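Local coordinates for protein nitrite reductase (PDB 2DV6) that probably reduces nitrite to nitric oxide with electrons from a cytochrome c, using bound copper ions, in the denitrification pathway, at residues 166-171 against 219-224; 234-239 against 244-249; 183-188 against 329-334. All blocks are in the same frame, centred on the assembly; numbering follows the deposited sequence.

Contacts 1 and 2 follow one another along the chain and lie side by side, their centres about 8 Å apart, while the segments of contact 3 alternate with those of contact 1; its centre is about 16 Å from that of contact 1 and 25 Å from that of contact 2. One sheet runs through all three: strand 163-178 of contact 1 lies next to strand 181-188 of contact 3, and strand 243-249 of contact 2 forms the outer edge within the chain. Segment 219-224 crosses to the facing sheet and gives one histidine ligand to each of two copper ions. Strand 181-188, whose Trp186 and Phe188 touch this segment, joins the cupredoxin domain to the next through contact 3.

Contact 1: 166-171 against 219-224; sequences IDLETV and HSVDFH. With CU (copper (II) ion), chain G; CU (copper (II) ion), chain H.
The Phe223 ring has Val221 CG2 over one face, 3.6 Å above the plane and offset toward the rim, while Leu168 CD1 comes to the ring obliquely, 4.2 Å from CZ. Leu168 thereby reaches from strand 163-178 into the apolar layer between the sheets, where Phe188 and Pro195 also touch it. At the other end Thr170 crosses the root of His219 at a slant. Its OG1 lies 3.5 Å from His219 CB and 3.7 Å from CD2, without a hydrogen bond across the contact, and its CG2 leans on the same CB. The imidazole of His219 stands beside the backbone N (chi1 -59°), a turn that brings ND1 to 2.1 Å from the chain G copper; Cys260, His268 and Met273 complete that site, and NE2 bonds to Glu172 OE1. Further on, the His224 ring has Asp222 OD2 at its edge, in plane; its NE2 binds the chain H copper at 2.1 Å and its ND1 hydrogen-bonds to Gln389 of the second subunit. This metal is held also by His259, by His416 of the second subunit and by water 1. The chemistry implies a division of labour: methyl groups and rings fill the space between the sheets, whereas polar and metal bonds orient the imidazoles. As in related nitrite reductases, the two coppers probably serve electron transfer and catalysis respectively.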
loop_
_atom_site.group_PDB
_atom_site.type_symbol
_atom_site.label_atom_id
_atom_site.label_comp_id
_atom_site.label_asym_id
_atom_site.label_seq_id
_atom_site.Cartn_x
_atom_site.Cartn_y
_atom_site.Cartn_z
ATOM N N ILE A 166 -23.864 42.191 -31.016
ATOM C CA ILE A 166 -23.979 41.248 -29.924
ATOM C C ILE A 166 -23.026 41.621 -28.814
ATOM O O ILE A 166 -21.851 41.942 -29.048
ATOM C CB ILE A 166 -23.738 39.792 -30.403
ATOM C CG1 ILE A 166 -24.829 39.403 -31.394
ATOM C CG2 ILE A 166 -23.706 38.823 -29.209
ATOM C CD1 ILE A 166 -24.535 38.109 -32.187
ATOM N N ASP A 167 -23.550 41.572 -27.596
ATOM C CA ASP A 167 -22.764 41.716 -26.379
ATOM C C ASP A 167 -22.644 40.378 -25.655
ATOM O O ASP A 167 -23.652 39.678 -25.476
ATOM C CB ASP A 167 -23.454 42.704 -25.447
ATOM C CG ASP A 167 -23.267 44.161 -25.897
ATOM O OD1 ASP A 167 -22.221 44.781 -25.528
ATOM O OD2 ASP A 167 -24.181 44.679 -26.583
ATOM N N LEU A 168 -21.414 40.037 -25.247
ATOM C CA LEU A 168 -21.137 38.899 -24.365
ATOM C C LEU A 168 -20.258 39.387 -23.260
ATOM O O LEU A 168 -19.364 40.233 -23.473
ATOM C CB LEU A 168 -20.420 37.788 -25.117
ATOM C CG LEU A 168 -21.184 37.065 -26.232
ATOM C CD1 LEU A 168 -20.256 36.060 -26.882
ATOM C CD2 LEU A 168 -22.406 36.399 -25.640
ATOM N N GLU A 169 -20.524 38.889 -22.062
ATOM C CA GLU A 169 -19.669 39.151 -20.925
ATOM C C GLU A 169 -19.167 37.792 -20.425
ATOM O O GLU A 169 -19.964 36.833 -20.391
ATOM C CB GLU A 169 -20.498 39.802 -19.840
ATOM C CG GLU A 169 -19.681 40.315 -18.729
ATOM C CD GLU A 169 -20.538 40.755 -17.531
ATOM O OE1 GLU A 169 -19.942 41.321 -16.602
ATOM O OE2 GLU A 169 -21.779 40.539 -17.522
ATOM N N THR A 170 -17.890 37.698 -20.051
ATOM C CA THR A 170 -17.338 36.455 -19.488
ATOM C C THR A 170 -17.199 36.615 -17.984
ATOM O O THR A 170 -16.543 37.541 -17.502
ATOM C CB THR A 170 -16.017 36.027 -20.153
ATOM O OG1 THR A 170 -15.051 37.091 -20.054
ATOM C CG2 THR A 170 -16.272 35.739 -21.630
ATOM N N VAL A 171 -17.917 35.768 -17.245
ATOM C CA VAL A 171 -17.917 35.840 -15.788
ATOM C C VAL A 171 -17.623 34.487 -15.138
ATOM O O VAL A 171 -18.223 33.486 -15.503
ATOM C CB VAL A 171 -19.211 36.595 -15.177
ATOM C CG1 VAL A 171 -20.212 36.938 -16.192
ATOM C CG2 VAL A 171 -19.871 35.844 -14.070
ATOM N N HIS A 219 -10.445 35.408 -21.268
ATOM C CA HIS A 219 -11.492 34.655 -21.956
ATOM C C HIS A 219 -11.646 35.217 -23.384
ATOM O O HIS A 219 -11.152 36.300 -23.680
ATOM C CB HIS A 219 -12.829 34.658 -21.194
ATOM C CG HIS A 219 -12.750 34.090 -19.803
ATOM N ND1 HIS A 219 -12.721 32.731 -19.541
ATOM C CD2 HIS A 219 -12.697 34.702 -18.599
ATOM C CE1 HIS A 219 -12.656 32.535 -18.232
ATOM N NE2 HIS A 219 -12.625 33.716 -17.637
ATOM N N SER A 220 -12.264 34.427 -24.267
ATOM C CA SER A 220 -12.422 34.776 -25.671
ATOM C C SER A 220 -13.635 34.031 -26.153
ATOM O O SER A 220 -14.392 33.476 -25.335
ATOM C CB SER A 220 -11.202 34.331 -26.476
ATOM O OG SER A 220 -10.959 32.959 -26.240
ATOM N N VAL A 221 -13.805 33.992 -27.469
ATOM C CA VAL A 221 -14.879 33.240 -28.099
ATOM C C VAL A 221 -14.463 32.794 -29.512
ATOM O O VAL A 221 -13.830 33.543 -30.233
ATOM C CB VAL A 221 -16.232 34.052 -28.110
ATOM C CG1 VAL A 221 -16.078 35.436 -28.899
ATOM C CG2 VAL A 221 -17.362 33.199 -28.719
ATOM N N ASP A 222 -14.796 31.555 -29.866
ATOM C CA ASP A 222 -14.633 30.957 -31.201
ATOM C C ASP A 222 -16.081 30.600 -31.619
ATOM O O ASP A 222 -16.735 29.834 -30.907
ATOM C CB ASP A 222 -13.741 29.687 -31.036
ATOM C CG ASP A 222 -13.713 28.733 -32.281
ATOM O OD1 ASP A 222 -12.853 27.806 -32.267
ATOM O OD2 ASP A 222 -14.500 28.868 -33.264
ATOM N N PHE A 223 -16.590 31.177 -32.719
ATOM C CA PHE A 223 -17.898 30.790 -33.288
ATOM C C PHE A 223 -17.704 29.816 -34.464
ATOM O O PHE A 223 -16.974 30.153 -35.420
ATOM C CB PHE A 223 -18.696 32.005 -33.815
ATOM C CG PHE A 223 -18.961 33.087 -32.788
ATOM C CD1 PHE A 223 -18.088 34.186 -32.658
ATOM C CD2 PHE A 223 -20.087 33.037 -31.989
ATOM C CE1 PHE A 223 -18.342 35.196 -31.725
ATOM C CE2 PHE A 223 -20.354 34.028 -31.060
ATOM C CZ PHE A 223 -19.466 35.109 -30.906
ATOM N N HIS A 224 -18.352 28.647 -34.430
ATOM C CA HIS A 224 -18.244 27.700 -35.571
ATOM C C HIS A 224 -18.944 28.232 -36.833
ATOM O O HIS A 224 -18.701 27.731 -37.937
ATOM C CB HIS A 224 -18.788 26.296 -35.225
ATOM C CG HIS A 224 -17.951 25.545 -34.251
ATOM N ND1 HIS A 224 -18.211 24.236 -33.913
ATOM C CD2 HIS A 224 -16.827 25.890 -33.581
ATOM C CE1 HIS A 224 -17.306 23.817 -33.043
ATOM N NE2 HIS A 224 -16.458 24.800 -32.824
HETATM CU CU CU G . -12.775 31.338 -21.163
HETATM CU CU CU H . -14.744 24.709 -31.649
HETATM O O HOH W 1 -12.227 24.769 -31.901
#

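Contact 2: 234-239 against 244-249; sequences AFTQTD and TVVTFK
Val246 spreads its two methyl groups over the loop 234-239. CG2, anti to the backbone N (chi1 of 65° for CG1), lies 3.5 Å from Phe235 CB, and CG1 meets Thr236 CG2 at 3.6 Å. The Phe235 side chain crosses that of Val246 at about a right angle, touching it near its root, while the ring leads away from the strand. Beside this pair Thr244 fits among three residues of the loop. Its CG2 packs against Thr236 CG2 at 3.5 Å, and its CB and CG2 face the hydroxyl of Thr238. Because the Thr244 side chain is modelled away from a staggered position (chi1 -121°), the closeness of all these approaches is doubtful in detail. The Thr238 hydroxyl is engaged within its own loop: OG1 donates to Thr236 O at 2.7 Å, coming from above the carbonyl plane, 62° out of it. No direct hydrogen bond joins the two segments; water 2 does so instead, donating to Phe235 O at 2.8 Å and to Val245 O at 2.7 Å.

Farther out, Thr236 OG1 bonds to Ala232 O within the loop and to Val221 N, and the latter bond ties the loop to the copper-binding segment of contact 1; Thr238 also pairs by backbone with His219. On the outer side Phe235 packs on Met440 of the second subunit, and residues 246-248 pair antiparallel with a strand of that same subunit. The arrangement belongs to the border strand of a cupredoxin beta sandwich, with the preceding loop folded over its side chains and the sheet carried on across the subunit interface.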
loop_
_atom_site.group_PDB
_atom_site.type_symbol
_atom_site.label_atom_id
_atom_site.label_comp_id
_atom_site.label_asym_id
_atom_site.label_seq_id
_atom_site.Cartn_x
_atom_site.Cartn_y
_atom_site.Cartn_z
ATOM N N ALA A 234 -8.848 34.675 -32.479
ATOM C CA ALA A 234 -7.640 35.498 -32.667
ATOM C C ALA A 234 -7.896 36.994 -32.376
ATOM O O ALA A 234 -6.974 37.730 -32.127
ATOM C CB ALA A 234 -7.081 35.314 -34.054
ATOM N N PHE A 235 -9.152 37.426 -32.363
ATOM C CA PHE A 235 -9.494 38.849 -32.187
ATOM C C PHE A 235 -10.120 39.091 -30.817
ATOM O O PHE A 235 -10.458 40.234 -30.470
ATOM C CB PHE A 235 -10.506 39.250 -33.242
ATOM C CG PHE A 235 -9.999 39.130 -34.662
ATOM C CD1 PHE A 235 -10.102 37.927 -35.368
ATOM C CD2 PHE A 235 -9.418 40.240 -35.313
ATOM C CE1 PHE A 235 -9.623 37.819 -36.691
ATOM C CE2 PHE A 235 -8.969 40.142 -36.648
ATOM C CZ PHE A 235 -9.068 38.929 -37.333
ATOM N N THR A 236 -10.330 38.016 -30.046
ATOM C CA THR A 236 -11.124 38.161 -28.818
ATOM C C THR A 236 -10.467 37.698 -27.529
ATOM O O THR A 236 -11.178 37.501 -26.551
ATOM C CB THR A 236 -12.541 37.507 -28.943
ATOM O OG1 THR A 236 -12.419 36.141 -29.337
ATOM C CG2 THR A 236 -13.429 38.247 -29.973
ATOM N N GLN A 237 -9.139 37.526 -27.496
ATOM C CA GLN A 237 -8.450 37.215 -26.226
ATOM C C GLN A 237 -8.569 38.443 -25.342
ATOM O O GLN A 237 -7.947 39.453 -25.639
ATOM C CB GLN A 237 -6.975 36.849 -26.456
ATOM C CG GLN A 237 -6.769 35.601 -27.372
ATOM C CD GLN A 237 -7.489 34.347 -26.813
ATOM O OE1 GLN A 237 -8.241 33.644 -27.540
ATOM N NE2 GLN A 237 -7.307 34.096 -25.527
ATOM N N THR A 238 -9.388 38.374 -24.287
ATOM C CA THR A 238 -9.798 39.571 -23.526
ATOM C C THR A 238 -9.348 39.487 -22.072
ATOM O O THR A 238 -9.707 38.540 -21.363
ATOM C CB THR A 238 -11.338 39.755 -23.618
ATOM O OG1 THR A 238 -11.742 39.609 -24.984
ATOM C CG2 THR A 238 -11.786 41.104 -23.143
ATOM N N ASP A 239 -8.526 40.454 -21.645
ATOM C CA ASP A 239 -8.061 40.526 -20.266
ATOM C C ASP A 239 -9.201 40.900 -19.293
ATOM O O ASP A 239 -10.138 41.598 -19.675
ATOM C CB ASP A 239 -6.979 41.595 -20.125
ATOM C CG ASP A 239 -5.676 41.251 -20.861
ATOM O OD1 ASP A 239 -4.895 42.210 -21.075
ATOM O OD2 ASP A 239 -5.391 40.071 -21.214
ATOM N N THR A 244 -13.062 43.636 -26.118
ATOM C CA THR A 244 -12.467 43.291 -27.349
ATOM C C THR A 244 -13.669 43.402 -28.296
ATOM O O THR A 244 -14.805 43.127 -27.900
ATOM C CB THR A 244 -11.896 41.871 -27.127
ATOM O OG1 THR A 244 -10.458 41.813 -27.335
ATOM C CG2 THR A 244 -12.693 40.797 -27.749
ATOM N N VAL A 245 -13.447 43.883 -29.505
ATOM C CA VAL A 245 -14.523 43.929 -30.478
ATOM C C VAL A 245 -14.078 43.394 -31.812
ATOM O O VAL A 245 -12.928 43.568 -32.222
ATOM C CB VAL A 245 -15.376 45.304 -30.495
ATOM C CG1 VAL A 245 -14.842 46.363 -29.544
ATOM C CG2 VAL A 245 -15.729 45.812 -31.907
ATOM N N VAL A 246 -14.977 42.645 -32.439
ATOM C CA VAL A 246 -14.640 41.954 -33.662
ATOM C C VAL A 246 -15.890 41.982 -34.534
ATOM O O VAL A 246 -16.991 41.826 -34.016
ATOM C CB VAL A 246 -14.134 40.477 -33.399
ATOM C CG1 VAL A 246 -15.245 39.580 -32.789
ATOM C CG2 VAL A 246 -13.679 39.866 -34.670
ATOM N N THR A 247 -15.721 42.220 -35.833
ATOM C CA THR A 247 -16.850 42.165 -36.758
ATOM C C THR A 247 -16.624 40.994 -37.690
ATOM O O THR A 247 -15.507 40.792 -38.149
ATOM C CB THR A 247 -16.959 43.498 -37.576
ATOM O OG1 THR A 247 -17.185 44.570 -36.664
ATOM C CG2 THR A 247 -18.099 43.463 -38.603
ATOM N N PHE A 248 -17.659 40.223 -37.981
ATOM C CA PHE A 248 -17.480 39.103 -38.895
ATOM C C PHE A 248 -18.731 38.871 -39.696
ATOM O O PHE A 248 -19.822 39.168 -39.230
ATOM C CB PHE A 248 -17.000 37.805 -38.173
ATOM C CG PHE A 248 -17.982 37.232 -37.179
ATOM C CD1 PHE A 248 -19.005 36.375 -37.598
ATOM C CD2 PHE A 248 -17.863 37.514 -35.832
ATOM C CE1 PHE A 248 -19.916 35.830 -36.674
ATOM C CE2 PHE A 248 -18.764 36.964 -34.895
ATOM C CZ PHE A 248 -19.802 36.148 -35.328
ATOM N N LYS A 249 -18.568 38.380 -40.915
ATOM C CA LYS A 249 -19.713 37.988 -41.740
ATOM C C LYS A 249 -20.175 36.548 -41.466
ATOM O O LYS A 249 -19.348 35.636 -41.267
ATOM C CB LYS A 249 -19.408 38.169 -43.241
ATOM C CG LYS A 249 -19.383 39.642 -43.687
ATOM C CD LYS A 249 -19.433 39.787 -45.217
ATOM C CE LYS A 249 -20.907 39.911 -45.762
ATOM N NZ LYS A 249 -21.431 41.358 -45.868
HETATM O O HOH W 2 -10.389 42.609 -31.855
#

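Contact 3: 183-188 against 329-334; sequences YTYWTF and NGSVGS
Tyr185 reaches from strand 181-188 to the loop 329-334 and makes the one close junction here, donating its OH hydrogen to Gly330 O. The bond is short, 2.6 Å, and the hydroxyl arrives nearly along the C=O axis, with a C=O...OH angle of 164°. The same oxygen sits 3.2 Å from Tyr185 CE2, beside the phenol end of the ring and oblique to it. With CG lying beside the backbone N (chi1 -70°), the ring extends from the strand to the loop; Tyr183 CD2 lies over the centre of one face, 4.0 Å above it, while Leu177 and Ile299 give further packing. Gly330 adopts backbone angles (phi 100°) at which a CB would jam against the carbonyl oxygen of Asn329. A phenylalanine in place of Tyr185 would probably leave the buried Gly330 carbonyl without this bond and the far end of the ring less firmly fixed.

Beyond this point the contact thins out. Ser331 OG is 4.3 Å from Tyr185 OH and turns to Gln176 O instead, tying the loop to strand 163-178. Val332, partly exposed, makes no contact with strand 181-188 and packs on strand 325-328. The rest of the loop is shaped partly from within: Ser334 OG donates to Asn329 O at 2.8 Å, and residues 331-334 form a type II beta turn, closed by a weak backbone bond, that leads through the N-cap Gly333 into helix 334-338. Hydrogen bonds from Asn329 to Met295 N and Tyr293 O anchor the loop to strand 290-299. All this is an interdomain joint, a tyrosine of one cupredoxin domain docked on a strand-to-helix loop of the next, in keeping with the tandem cupredoxin architecture of copper nitrite reductases.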
loop_
_atom_site.group_PDB
_atom_site.type_symbol
_atom_site.label_atom_id
_atom_site.label_comp_id
_atom_site.label_asym_id
_atom_site.label_seq_id
_atom_site.Cartn_x
_atom_site.Cartn_y
_atom_site.Cartn_z
ATOM N N TYR A 183 -19.539 24.733 -7.487
ATOM C CA TYR A 183 -18.432 24.554 -8.400
ATOM C C TYR A 183 -18.159 25.965 -8.934
ATOM O O TYR A 183 -19.094 26.744 -9.037
ATOM C CB TYR A 183 -18.833 23.558 -9.514
ATOM C CG TYR A 183 -17.731 23.248 -10.534
ATOM C CD1 TYR A 183 -16.719 22.338 -10.239
ATOM C CD2 TYR A 183 -17.728 23.837 -11.812
ATOM C CE1 TYR A 183 -15.699 22.070 -11.152
ATOM C CE2 TYR A 183 -16.713 23.544 -12.749
ATOM C CZ TYR A 183 -15.698 22.667 -12.390
ATOM O OH TYR A 183 -14.683 22.362 -13.270
ATOM N N THR A 184 -16.895 26.283 -9.263
ATOM C CA THR A 184 -16.589 27.506 -9.982
ATOM C C THR A 184 -16.849 27.399 -11.480
ATOM O O THR A 184 -16.051 26.791 -12.229
ATOM C CB THR A 184 -15.130 27.981 -9.737
ATOM O OG1 THR A 184 -14.927 28.139 -8.329
ATOM C CG2 THR A 184 -14.892 29.333 -10.412
ATOM N N TYR A 185 -17.947 28.026 -11.927
ATOM C CA TYR A 185 -18.247 28.032 -13.327
ATOM C C TYR A 185 -17.592 29.228 -14.036
ATOM O O TYR A 185 -17.359 30.280 -13.443
ATOM C CB TYR A 185 -19.763 28.048 -13.576
ATOM C CG TYR A 185 -20.521 26.775 -13.232
ATOM C CD1 TYR A 185 -20.838 26.462 -11.922
ATOM C CD2 TYR A 185 -20.970 25.927 -14.249
ATOM C CE1 TYR A 185 -21.578 25.316 -11.610
ATOM C CE2 TYR A 185 -21.703 24.775 -13.960
ATOM C CZ TYR A 185 -21.992 24.475 -12.639
ATOM O OH TYR A 185 -22.754 23.360 -12.364
ATOM N N TRP A 186 -17.322 29.058 -15.328
ATOM C CA TRP A 186 -16.893 30.172 -16.156
ATOM C C TRP A 186 -17.918 30.240 -17.256
ATOM O O TRP A 186 -18.215 29.228 -17.905
ATOM C CB TRP A 186 -15.488 29.935 -16.755
ATOM C CG TRP A 186 -14.375 29.743 -15.729
ATOM C CD1 TRP A 186 -14.425 29.982 -14.381
ATOM C CD2 TRP A 186 -13.035 29.327 -16.009
ATOM N NE1 TRP A 186 -13.207 29.699 -13.808
ATOM C CE2 TRP A 186 -12.331 29.317 -14.790
ATOM C CE3 TRP A 186 -12.370 28.932 -17.171
ATOM C CZ2 TRP A 186 -10.970 28.917 -14.700
ATOM C CZ3 TRP A 186 -11.021 28.552 -17.078
ATOM C CH2 TRP A 186 -10.352 28.532 -15.861
ATOM N N THR A 187 -18.462 31.417 -17.489
ATOM C CA THR A 187 -19.668 31.484 -18.293
ATOM C C THR A 187 -19.640 32.659 -19.249
ATOM O O THR A 187 -18.943 33.639 -19.025
ATOM C CB THR A 187 -20.916 31.716 -17.398
ATOM O OG1 THR A 187 -20.794 33.012 -16.798
ATOM C CG2 THR A 187 -21.053 30.644 -16.294
ATOM N N PHE A 188 -20.443 32.545 -20.299
ATOM C CA PHE A 188 -20.916 33.707 -21.047
ATOM C C PHE A 188 -22.216 34.206 -20.412
ATOM O O PHE A 188 -23.205 33.482 -20.375
ATOM C CB PHE A 188 -21.151 33.336 -22.517
ATOM C CG PHE A 188 -19.893 32.971 -23.256
ATOM C CD1 PHE A 188 -18.945 33.965 -23.592
ATOM C CD2 PHE A 188 -19.652 31.638 -23.628
ATOM C CE1 PHE A 188 -17.775 33.634 -24.306
ATOM C CE2 PHE A 188 -18.495 31.285 -24.328
ATOM C CZ PHE A 188 -17.541 32.276 -24.665
ATOM N N ASN A 329 -27.780 21.980 -19.733
ATOM C CA ASN A 329 -27.980 23.373 -19.275
ATOM C C ASN A 329 -27.469 23.652 -17.864
ATOM O O ASN A 329 -28.196 24.227 -17.028
ATOM C CB ASN A 329 -29.451 23.801 -19.465
ATOM C CG ASN A 329 -29.834 23.879 -20.927
ATOM O OD1 ASN A 329 -29.162 23.276 -21.753
ATOM N ND2 ASN A 329 -30.898 24.634 -21.272
ATOM N N GLY A 330 -26.232 23.189 -17.590
ATOM C CA GLY A 330 -25.437 23.715 -16.481
ATOM C C GLY A 330 -25.357 22.964 -15.168
ATOM O O GLY A 330 -24.372 23.090 -14.442
ATOM N N SER A 331 -26.372 22.160 -14.836
ATOM C CA SER A 331 -26.475 21.748 -13.459
ATOM C C SER A 331 -27.287 20.481 -13.303
ATOM O O SER A 331 -28.086 20.134 -14.203
ATOM C CB SER A 331 -27.188 22.861 -12.695
ATOM O OG SER A 331 -26.873 22.830 -11.323
ATOM N N VAL A 332 -27.128 19.815 -12.158
ATOM C CA VAL A 332 -27.986 18.678 -11.859
ATOM C C VAL A 332 -29.427 19.145 -11.584
ATOM O O VAL A 332 -29.626 20.037 -10.765
ATOM C CB VAL A 332 -27.446 17.816 -10.692
ATOM C CG1 VAL A 332 -28.488 16.678 -10.340
ATOM C CG2 VAL A 332 -26.084 17.184 -11.075
ATOM N N GLY A 333 -30.407 18.566 -12.283
ATOM C CA GLY A 333 -31.820 18.941 -12.104
ATOM C C GLY A 333 -32.232 20.215 -12.834
ATOM O O GLY A 333 -33.349 20.744 -12.637
ATOM N N SER A 334 -31.322 20.713 -13.666
ATOM C CA SER A 334 -31.550 21.913 -14.430
ATOM C C SER A 334 -32.878 21.847 -15.207
ATOM O O SER A 334 -33.726 22.748 -15.080
ATOM C CB SER A 334 -30.386 22.155 -15.391
ATOM O OG SER A 334 -30.664 23.277 -16.222
#